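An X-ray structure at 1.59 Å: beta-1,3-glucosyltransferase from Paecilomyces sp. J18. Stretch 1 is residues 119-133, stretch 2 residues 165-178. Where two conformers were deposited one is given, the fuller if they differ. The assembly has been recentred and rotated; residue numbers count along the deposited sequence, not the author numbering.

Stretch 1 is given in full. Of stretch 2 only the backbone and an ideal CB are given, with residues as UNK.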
ATOM      1  N   ILE A 119       1.653  -4.454   2.074  1.00  7.32           N
ATOM      2  CA  ILE A 119       3.024  -4.000   2.296  1.00  7.48           C
ATOM      3  C   ILE A 119       3.071  -2.594   2.896  1.00  9.98           C
ATOM      4  O   ILE A 119       3.775  -2.355   3.888  1.00  9.17           O
ATOM      5  CB  ILE A 119       3.831  -4.043   0.993  1.00  8.29           C
ATOM      6  CG1 ILE A 119       3.857  -5.478   0.446  1.00  8.76           C
ATOM      7  CG2 ILE A 119       5.264  -3.551   1.229  1.00  9.26           C
ATOM      8  CD1 ILE A 119       4.434  -5.564  -0.966  1.00 10.75           C
ATOM      9  N   ILE A 120       2.328  -1.677   2.277  1.00 10.02           N
ATOM     10  CA  ILE A 120       2.092  -0.345   2.816  1.00  7.95           C
ATOM     11  C   ILE A 120       0.589  -0.188   2.943  1.00  9.30           C
ATOM     12  O   ILE A 120      -0.151  -0.386   1.971  1.00  9.31           O
ATOM     13  CB  ILE A 120       2.609   0.768   1.890  1.00  8.43           C
ATOM     14  CG1 ILE A 120       4.093   0.577   1.585  1.00 10.25           C
ATOM     15  CG2 ILE A 120       2.368   2.137   2.534  1.00 12.90           C
ATOM     16  CD1 ILE A 120       4.610   1.529   0.502  1.00  8.54           C
ATOM     17  N   GLU A 121       0.116   0.131   4.140  1.00  8.63           N
ATOM     18  CA  GLU A 121      -1.314   0.390   4.315  1.00 10.44           C
ATOM     19  C   GLU A 121      -1.565   1.251   5.538  1.00 10.44           C
ATOM     20  O   GLU A 121      -0.879   1.136   6.544  1.00 11.09           O
ATOM     21  CB  GLU A 121      -2.141  -0.908   4.371  1.00 15.63           C
ATOM     22  CG  GLU A 121      -3.649  -0.660   4.179  1.00 17.12           C
ATOM     23  CD  GLU A 121      -4.386  -1.833   3.572  1.00 28.78           C
ATOM     24  OE1 GLU A 121      -3.757  -2.610   2.823  1.00 30.00           O
ATOM     25  OE2 GLU A 121      -5.609  -1.964   3.820  1.00 19.79           O
ATOM     26  N   GLY A 122      -2.554   2.130   5.443  1.00  8.69           N
ATOM     27  CA  GLY A 122      -2.910   2.971   6.569  1.00  9.45           C
ATOM     28  C   GLY A 122      -4.154   3.751   6.239  1.00  9.71           C
ATOM     29  O   GLY A 122      -4.628   3.707   5.102  1.00  9.14           O
ATOM     30  N   VAL A 123      -4.680   4.472   7.226  1.00  7.31           N
ATOM     31  CA  VAL A 123      -5.880   5.271   7.030  1.00  7.55           C
ATOM     32  C   VAL A 123      -5.756   6.602   7.726  1.00  8.52           C
ATOM     33  O   VAL A 123      -5.047   6.729   8.742  1.00  9.92           O
ATOM     34  CB  VAL A 123      -7.142   4.542   7.573  1.00 10.61           C
ATOM     35  CG1 VAL A 123      -7.404   3.265   6.795  1.00  8.55           C
ATOM     36  CG2 VAL A 123      -6.988   4.236   9.077  1.00 12.24           C
ATOM     37  N   ASN A 124      -6.448   7.593   7.169  1.00  8.42           N
ATOM     38  CA  ASN A 124      -6.582   8.894   7.801  1.00  8.93           C
ATOM     39  C   ASN A 124      -5.224   9.484   8.155  1.00 11.24           C
ATOM     40  O   ASN A 124      -4.320   9.450   7.328  1.00 10.13           O
ATOM     41  CB  ASN A 124      -7.539   8.766   8.982  1.00 10.21           C
ATOM     42  CG  ASN A 124      -8.887   8.239   8.544  1.00  9.05           C
ATOM     43  OD1 ASN A 124      -9.427   8.683   7.513  1.00 10.91           O
ATOM     44  ND2 ASN A 124      -9.427   7.271   9.279  1.00  9.91           N
ATOM     45  N   THR A 125      -5.059  10.003   9.366  1.00 10.41           N
ATOM     46  CA  THR A 125      -3.828  10.713   9.714  1.00 10.10           C
ATOM     47  C   THR A 125      -2.750   9.828  10.341  1.00  9.81           C
ATOM     48  O   THR A 125      -1.855  10.326  11.037  1.00 13.17           O
ATOM     49  CB  THR A 125      -4.126  11.887  10.649  1.00 10.21           C
ATOM     50  OG1 THR A 125      -4.793  11.388  11.814  1.00 11.73           O
ATOM     51  CG2 THR A 125      -5.023  12.912   9.954  1.00 15.89           C
ATOM     52  N   GLN A 126      -2.831   8.526  10.080  1.00  9.02           N
ATOM     53  CA  GLN A 126      -1.830   7.564  10.534  1.00 11.55           C
ATOM     54  C   GLN A 126      -0.420   8.034  10.176  1.00 12.09           C
ATOM     55  O   GLN A 126      -0.214   8.640   9.129  1.00 10.66           O
ATOM     56  CB  GLN A 126      -2.117   6.235   9.852  1.00 13.30           C
ATOM     57  CG  GLN A 126      -1.325   5.064  10.350  1.00 17.20           C
ATOM     58  CD  GLN A 126      -1.883   3.772   9.819  1.00 12.11           C
ATOM     59  OE1 GLN A 126      -3.109   3.596   9.730  1.00  9.81           O
ATOM     60  NE2 GLN A 126      -1.001   2.858   9.457  1.00 12.26           N
ATOM     61  N   SER A 127       0.552   7.747  11.043  1.00 11.88           N
ATOM     62  CA  SER A 127       1.917   8.223  10.832  1.00 13.99           C
ATOM     63  C   SER A 127       2.953   7.108  10.700  1.00 12.21           C
ATOM     64  O   SER A 127       4.079   7.362  10.250  1.00 17.03           O
ATOM     65  CB  SER A 127       2.328   9.175  11.955  1.00 19.79           C
ATOM     66  OG  SER A 127       2.208   8.540  13.210  1.00 26.81           O
ATOM     67  N   GLN A 128       2.591   5.897  11.107  1.00 12.38           N
ATOM     68  CA  GLN A 128       3.506   4.760  11.002  1.00 13.79           C
ATOM     69  C   GLN A 128       2.842   3.670  10.171  1.00 16.33           C
ATOM     70  O   GLN A 128       1.639   3.458  10.285  1.00 16.62           O
ATOM     71  CB  GLN A 128       3.886   4.239  12.399  1.00 19.21           C
ATOM     72  CG  GLN A 128       4.692   5.244  13.231  1.00 26.99           C
ATOM     73  CD  GLN A 128       4.935   4.799  14.669  1.00 32.87           C
ATOM     74  OE1 GLN A 128       4.682   5.552  15.612  1.00 34.80           O
ATOM     75  NE2 GLN A 128       5.447   3.586  14.842  1.00 27.10           N
ATOM     76  N   ASN A 129       3.612   2.981   9.335  1.00 10.43           N
ATOM     77  CA  ASN A 129       3.034   1.966   8.450  1.00 10.08           C
ATOM     78  C   ASN A 129       2.425   0.800   9.211  1.00 10.81           C
ATOM     79  O   ASN A 129       2.885   0.452  10.297  1.00 12.58           O
ATOM     80  CB  ASN A 129       4.107   1.431   7.497  1.00 11.60           C
ATOM     81  CG  ASN A 129       3.534   0.543   6.396  1.00 11.28           C
ATOM     82  OD1 ASN A 129       2.393   0.734   5.955  1.00 15.14           O
ATOM     83  ND2 ASN A 129       4.322  -0.425   5.946  1.00  8.97           N
ATOM     84  N   THR A 130       1.373   0.217   8.645  1.00  9.56           N
ATOM     85  CA  THR A 130       0.881  -1.056   9.163  0.56 11.64           C
ATOM     86  C   THR A 130       0.972  -2.110   8.083  1.00 14.89           C
ATOM     87  O   THR A 130       0.336  -2.041   7.037  1.00 16.81           O
ATOM     88  CB  THR A 130      -0.545  -1.001   9.767  0.56 12.81           C
ATOM     89  OG1 THR A 130      -1.455  -0.412   8.831  0.56 12.57           O
ATOM     90  CG2 THR A 130      -0.550  -0.197  11.055  0.56 12.35           C
ATOM     91  N   MET A 131       1.829  -3.090   8.346  1.00  9.84           N
ATOM     92  CA  MET A 131       2.001  -4.231   7.454  1.00 11.34           C
ATOM     93  C   MET A 131       1.042  -5.303   7.934  1.00 12.77           C
ATOM     94  O   MET A 131       0.971  -5.575   9.133  1.00 12.14           O
ATOM     95  CB  MET A 131       3.439  -4.753   7.536  1.00  8.87           C
ATOM     96  CG  MET A 131       4.474  -3.731   7.037  1.00  8.48           C
ATOM     97  SD  MET A 131       6.146  -4.111   7.578  1.00 11.41           S
ATOM     98  CE  MET A 131       6.022  -3.605   9.297  1.00 13.94           C
ATOM     99  N   VAL A 132       0.292  -5.903   7.013  1.00  9.46           N
ATOM    100  CA  VAL A 132      -0.727  -6.884   7.397  1.00 10.42           C
ATOM    101  C   VAL A 132      -0.697  -8.075   6.448  1.00 12.41           C
ATOM    102  O   VAL A 132      -0.603  -7.893   5.233  1.00 13.83           O
ATOM    103  CB  VAL A 132      -2.156  -6.286   7.319  1.00 13.52           C
ATOM    104  CG1 VAL A 132      -3.177  -7.246   7.941  1.00 13.31           C
ATOM    105  CG2 VAL A 132      -2.233  -4.933   8.004  1.00 16.10           C
ATOM    106  N   LEU A 133      -0.773  -9.289   6.994  1.00  8.34           N
ATOM    107  CA  LEU A 133      -1.093 -10.446   6.162  1.00 10.98           C
ATOM    108  C   LEU A 133      -2.441 -11.009   6.585  1.00 11.61           C
ATOM    109  O   LEU A 133      -2.800 -10.960   7.765  1.00 11.68           O
ATOM    110  CB  LEU A 133      -0.030 -11.541   6.285  1.00 13.36           C
ATOM    111  CG  LEU A 133       1.080 -11.570   5.230  1.00 13.43           C
ATOM    112  CD1 LEU A 133       1.870 -10.265   5.180  1.00 14.55           C
ATOM    113  CD2 LEU A 133       2.020 -12.753   5.468  1.00 13.39           C
ATOM    114  N   UNK A 165      -2.735 -10.700  10.730  1.00 10.72           N
ATOM    115  CA  UNK A 165      -1.551 -10.469  11.544  1.00 10.72           C
ATOM    116  C   UNK A 165      -0.902  -9.153  11.140  1.00 13.82           C
ATOM    117  O   UNK A 165      -0.584  -8.929   9.969  1.00 13.24           O
ATOM    118  CB  UNK A 165      -0.559 -11.626  11.405  1.00 10.72           C
ATOM    119  N   UNK A 166      -0.732  -8.281  12.125  1.00 11.76           N
ATOM    120  CA  UNK A 166      -0.394  -6.888  11.883  1.00 11.48           C
ATOM    121  C   UNK A 166       0.906  -6.548  12.583  1.00 10.22           C
ATOM    122  O   UNK A 166       1.077  -6.860  13.764  1.00 10.81           O
ATOM    123  CB  UNK A 166      -1.517  -5.962  12.354  1.00 11.48           C
ATOM    124  N   UNK A 167       1.825  -5.918  11.853  1.00 12.37           N
ATOM    125  CA  UNK A 167       3.058  -5.399  12.435  1.00 10.19           C
ATOM    126  C   UNK A 167       3.134  -3.897  12.156  1.00 12.55           C
ATOM    127  O   UNK A 167       3.042  -3.453  10.998  1.00 12.18           O
ATOM    128  CB  UNK A 167       4.282  -6.125  11.874  1.00 10.19           C
ATOM    129  N   UNK A 168       3.271  -3.108  13.217  1.00 12.72           N
ATOM    130  CA  UNK A 168       3.401  -1.659  13.070  1.00 13.77           C
ATOM    131  C   UNK A 168       4.838  -1.280  12.731  1.00 14.49           C
ATOM    132  O   UNK A 168       5.781  -1.702  13.406  1.00 13.83           O
ATOM    133  CB  UNK A 168       2.954  -0.947  14.348  1.00 13.77           C
ATOM    134  N   UNK A 169       5.004  -0.475  11.684  1.00 12.48           N
ATOM    135  CA  UNK A 169       6.318  -0.018  11.263  1.00 13.28           C
ATOM    136  C   UNK A 169       6.884   1.063  12.168  1.00 12.67           C
ATOM    137  O   UNK A 169       6.204   1.553  13.064  1.00 15.66           O
ATOM    138  CB  UNK A 169       6.251   0.501   9.825  1.00 13.28           C
ATOM    139  N   UNK A 170       8.134   1.439  11.917  1.00 16.62           N
ATOM    140  CA  UNK A 170       8.832   2.412  12.747  1.00 17.98           C
ATOM    141  C   UNK A 170       8.536   3.851  12.290  1.00 18.98           C
ATOM    142  O   UNK A 170       7.925   4.054  11.234  1.00 17.55           O
ATOM    143  CB  UNK A 170      10.338   2.145  12.713  1.00 17.98           C
ATOM    144  N   UNK A 171       8.926   4.858  13.096  1.00 20.17           N
ATOM    145  CA  UNK A 171       8.704   6.248  12.670  1.00 18.33           C
ATOM    146  C   UNK A 171       9.273   6.583  11.294  1.00 20.00           C
ATOM    147  O   UNK A 171      10.376   6.154  10.940  1.00 21.39           O
ATOM    148  CB  UNK A 171       9.316   7.198  13.701  1.00 18.33           C
ATOM    149  N   UNK A 172       8.514   7.359  10.527  1.00 17.83           N
ATOM    150  CA  UNK A 172       8.947   7.788   9.213  1.00 16.22           C
ATOM    151  C   UNK A 172       8.572   6.827   8.102  1.00 12.74           C
ATOM    152  O   UNK A 172       8.900   7.062   6.938  1.00 15.48           O
ATOM    153  CB  UNK A 172      10.463   7.991   9.216  1.00 16.22           C
ATOM    154  N   UNK A 173       7.857   5.757   8.452  1.00 12.40           N
ATOM    155  CA  UNK A 173       7.596   4.690   7.490  1.00 11.20           C
ATOM    156  C   UNK A 173       6.296   4.858   6.707  1.00 10.97           C
ATOM    157  O   UNK A 173       5.987   4.028   5.843  1.00 11.20           O
ATOM    158  CB  UNK A 173       7.569   3.346   8.221  1.00 11.20           C
ATOM    159  N   UNK A 174       5.545   5.923   6.985  1.00 10.32           N
ATOM    160  CA  UNK A 174       4.240   6.097   6.348  1.00 10.72           C
ATOM    161  C   UNK A 174       3.840   7.566   6.213  1.00 12.07           C
ATOM    162  O   UNK A 174       4.213   8.405   7.036  1.00 14.52           O
ATOM    163  CB  UNK A 174       3.171   5.347   7.145  1.00 10.72           C
ATOM    164  N   UNK A 175       3.070   7.864   5.175  1.00  9.72           N
ATOM    165  CA  UNK A 175       2.334   9.116   5.095  1.00 10.49           C
ATOM    166  C   UNK A 175       3.194  10.363   5.130  1.00 12.73           C
ATOM    167  O   UNK A 175       4.239  10.415   4.500  1.00 12.45           O
ATOM    168  CB  UNK A 175       1.324   9.181   6.242  1.00 10.49           C
ATOM    169  N   UNK A 176       2.751  11.364   5.884  1.00 13.88           N
ATOM    170  CA  UNK A 176       3.416  12.660   5.874  1.00 14.14           C
ATOM    171  C   UNK A 176       4.879  12.577   6.315  1.00 10.55           C
ATOM    172  O   UNK A 176       5.734  13.247   5.728  1.00 14.13           O
ATOM    173  CB  UNK A 176       2.660  13.634   6.780  1.00 14.14           C
ATOM    174  N   UNK A 177       5.169  11.742   7.311  1.00 13.67           N
ATOM    175  CA  UNK A 177       6.548  11.596   7.799  1.00 17.06           C
ATOM    176  C   UNK A 177       7.469  10.932   6.768  1.00 19.74           C
ATOM    177  O   UNK A 177       8.652  11.258   6.666  1.00 23.14           O
ATOM    178  CB  UNK A 177       6.557  10.779   9.093  1.00 17.06           C
ATOM    179  N   UNK A 178       6.910   9.997   6.009  1.00 13.04           N
ATOM    180  CA  UNK A 178       7.613   9.304   4.935  1.00 11.04           C
ATOM    181  C   UNK A 178       7.915  10.307   3.829  1.00 12.50           C
ATOM    182  O   UNK A 178       9.034  10.368   3.320  1.00 13.52           O
ATOM    183  CB  UNK A 178       6.792   8.129   4.401  1.00 11.04           C
TER

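Positions 165 to 168 form a strand antiparallel to 130-133, paired mainly through backbone, so many side chains would fit. At 165 the backbone bonds reciprocally with Leu133 (N to Leu133 O and Leu133 N to O, each 3.0 Å), and the CB lies on the same sheet face as Leu133. A small or medium apolar group suits; Cys165 sets its SG 3.6 Å from Leu133 CB and is bonded covalently to a group elsewhere in the structure.

Position 166 shares a face with Val132 and Thr130, its ideal CB 4.5 Å from Val132 CG2. Beta-branched or other apolar residues would suit. Val166 packs CG2 4.0 Å from Val132 CG1.

At 167 the backbone pairs with Met131 (N to Met131 O and Met131 N to O, both 2.9 Å), and the ideal CB is 4.0 Å from Met131 CE. A branched aliphatic is apt: Val167 brings CG1 to 3.7 Å from Met131 CE.

Position 168 lies beside Thr130, with the side-chain amide and backbone carbonyl of Gln128 within reach of a longer chain. A polar side chain is plausible. Gln168 uses two waters: NE2 donates to one held by Gln128 O, while OE1 accepts from another held by Gln128 NE2.

At 169 the N donates to Asn129 O (2.7 Å) and the O accepts from Gln128 NE2 (2.8 Å). An ideal CB would sit a tight 3.3 Å from Asn129 CB, favouring Gly169.

Positions 170 to 173 make a type II turn. Position 170 points away and tolerates many residues, here Thr170. Position 171, with phi -54°, admits proline: Pro171. At 172, a CB would jam against the preceding carbonyl, hence Gly172.

The CB of 173 points sideways near the N of Asn129, so a short acceptor suits: serine, threonine or aspartate. Ser173 OG accepts from Asn129 N (3.0 Å) and donates to Thr170 O (2.6 Å).

Position 174 points toward stretch 1, its ideal CB 3.3 Å from Asn129 N. Beyond it a channel runs between Ile120 and Gln126 to Gly122, inviting a long, flat ring. Tyr174 fills it: CD1 lies 4.2 Å from Ile120 CG2, Gln126 O meets the ring edge, and OH donates to a water held by Asn124 O.

Positive phi at 175 favours Gly175. At 176 and 178 stretch 1 sets no limit, so many residues would do; they are Ser176 and Phe178. Position 177 points toward Ser127 O; a small residue fits, and Ser177 OG donates to Tyr174 O (2.9 Å).

Stretch 2, residues 165-178: CVVQGTPGSYGSSF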
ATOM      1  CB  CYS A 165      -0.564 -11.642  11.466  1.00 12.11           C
ATOM      2  SG  CYS A 165      -0.122 -12.146   9.791  1.00 12.85           S
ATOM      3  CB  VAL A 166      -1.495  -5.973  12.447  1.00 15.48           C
ATOM      4  CG1 VAL A 166      -1.096  -4.516  12.306  1.00 14.97           C
ATOM      5  CG2 VAL A 166      -2.837  -6.263  11.769  1.00 14.84           C
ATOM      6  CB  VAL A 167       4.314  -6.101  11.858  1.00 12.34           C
ATOM      7  CG1 VAL A 167       5.600  -5.538  12.481  1.00 11.28           C
ATOM      8  CG2 VAL A 167       4.237  -7.603  12.082  1.00 12.87           C
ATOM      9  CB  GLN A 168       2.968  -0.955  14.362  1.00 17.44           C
ATOM     10  CG  GLN A 168       3.241   0.552  14.349  1.00 25.56           C
ATOM     11  CD  GLN A 168       2.821   1.249  15.631  1.00 35.20           C
ATOM     12  OE1 GLN A 168       3.416   1.042  16.690  1.00 40.71           O
ATOM     13  NE2 GLN A 168       1.794   2.090  15.537  1.00 31.17           N
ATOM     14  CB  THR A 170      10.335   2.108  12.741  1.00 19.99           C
ATOM     15  OG1 THR A 170      10.761   1.863  11.395  1.00 22.87           O
ATOM     16  CG2 THR A 170      10.630   0.872  13.586  1.00 22.20           C
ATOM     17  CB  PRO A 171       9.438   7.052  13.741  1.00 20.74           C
ATOM     18  CG  PRO A 171       9.301   6.224  14.967  1.00 25.07           C
ATOM     19  CD  PRO A 171       9.327   4.785  14.516  1.00 26.57           C
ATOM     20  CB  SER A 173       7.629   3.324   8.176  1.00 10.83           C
ATOM     21  OG  SER A 173       6.633   3.216   9.182  1.00 12.03           O
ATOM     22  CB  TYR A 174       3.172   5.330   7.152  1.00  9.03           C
ATOM     23  CG  TYR A 174       1.749   5.444   6.628  1.00  8.84           C
ATOM     24  CD1 TYR A 174       1.210   4.456   5.816  1.00 10.54           C
ATOM     25  CD2 TYR A 174       0.942   6.535   6.959  1.00  9.02           C
ATOM     26  CE1 TYR A 174      -0.092   4.552   5.333  1.00 11.79           C
ATOM     27  CE2 TYR A 174      -0.359   6.651   6.471  1.00  8.71           C
ATOM     28  CZ  TYR A 174      -0.863   5.642   5.662  1.00 10.08           C
ATOM     29  OH  TYR A 174      -2.143   5.728   5.181  1.00 10.89           O
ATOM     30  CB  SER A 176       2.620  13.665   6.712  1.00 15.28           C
ATOM     31  OG  SER A 176       1.282  13.739   6.243  1.00 16.95           O
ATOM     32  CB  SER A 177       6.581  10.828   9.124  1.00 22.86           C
ATOM     33  OG  SER A 177       6.144   9.485   8.972  1.00 32.12           O
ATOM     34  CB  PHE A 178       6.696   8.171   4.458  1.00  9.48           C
ATOM     35  CG  PHE A 178       7.128   7.464   3.192  1.00 10.00           C
ATOM     36  CD1 PHE A 178       7.844   6.271   3.256  1.00 11.24           C
ATOM     37  CD2 PHE A 178       6.712   7.926   1.942  1.00  9.56           C
ATOM     38  CE1 PHE A 178       8.192   5.581   2.095  1.00  9.97           C
ATOM     39  CE2 PHE A 178       7.053   7.252   0.779  1.00 12.17           C
ATOM     40  CZ  PHE A 178       7.797   6.077   0.849  1.00 12.25           C
TER
HETATM   41  O   HOH W   1      -3.290   8.231   5.132  1.00 10.21           O
HETATM   42  O   HOH W   2       6.176   8.532  12.052  1.00 26.11           O
HETATM   43  O   HOH W   3       0.608   2.922  13.000  1.00 22.56           O
HETATM   44  O   HOH W   4       6.569   1.842  16.778  1.00 43.03           O
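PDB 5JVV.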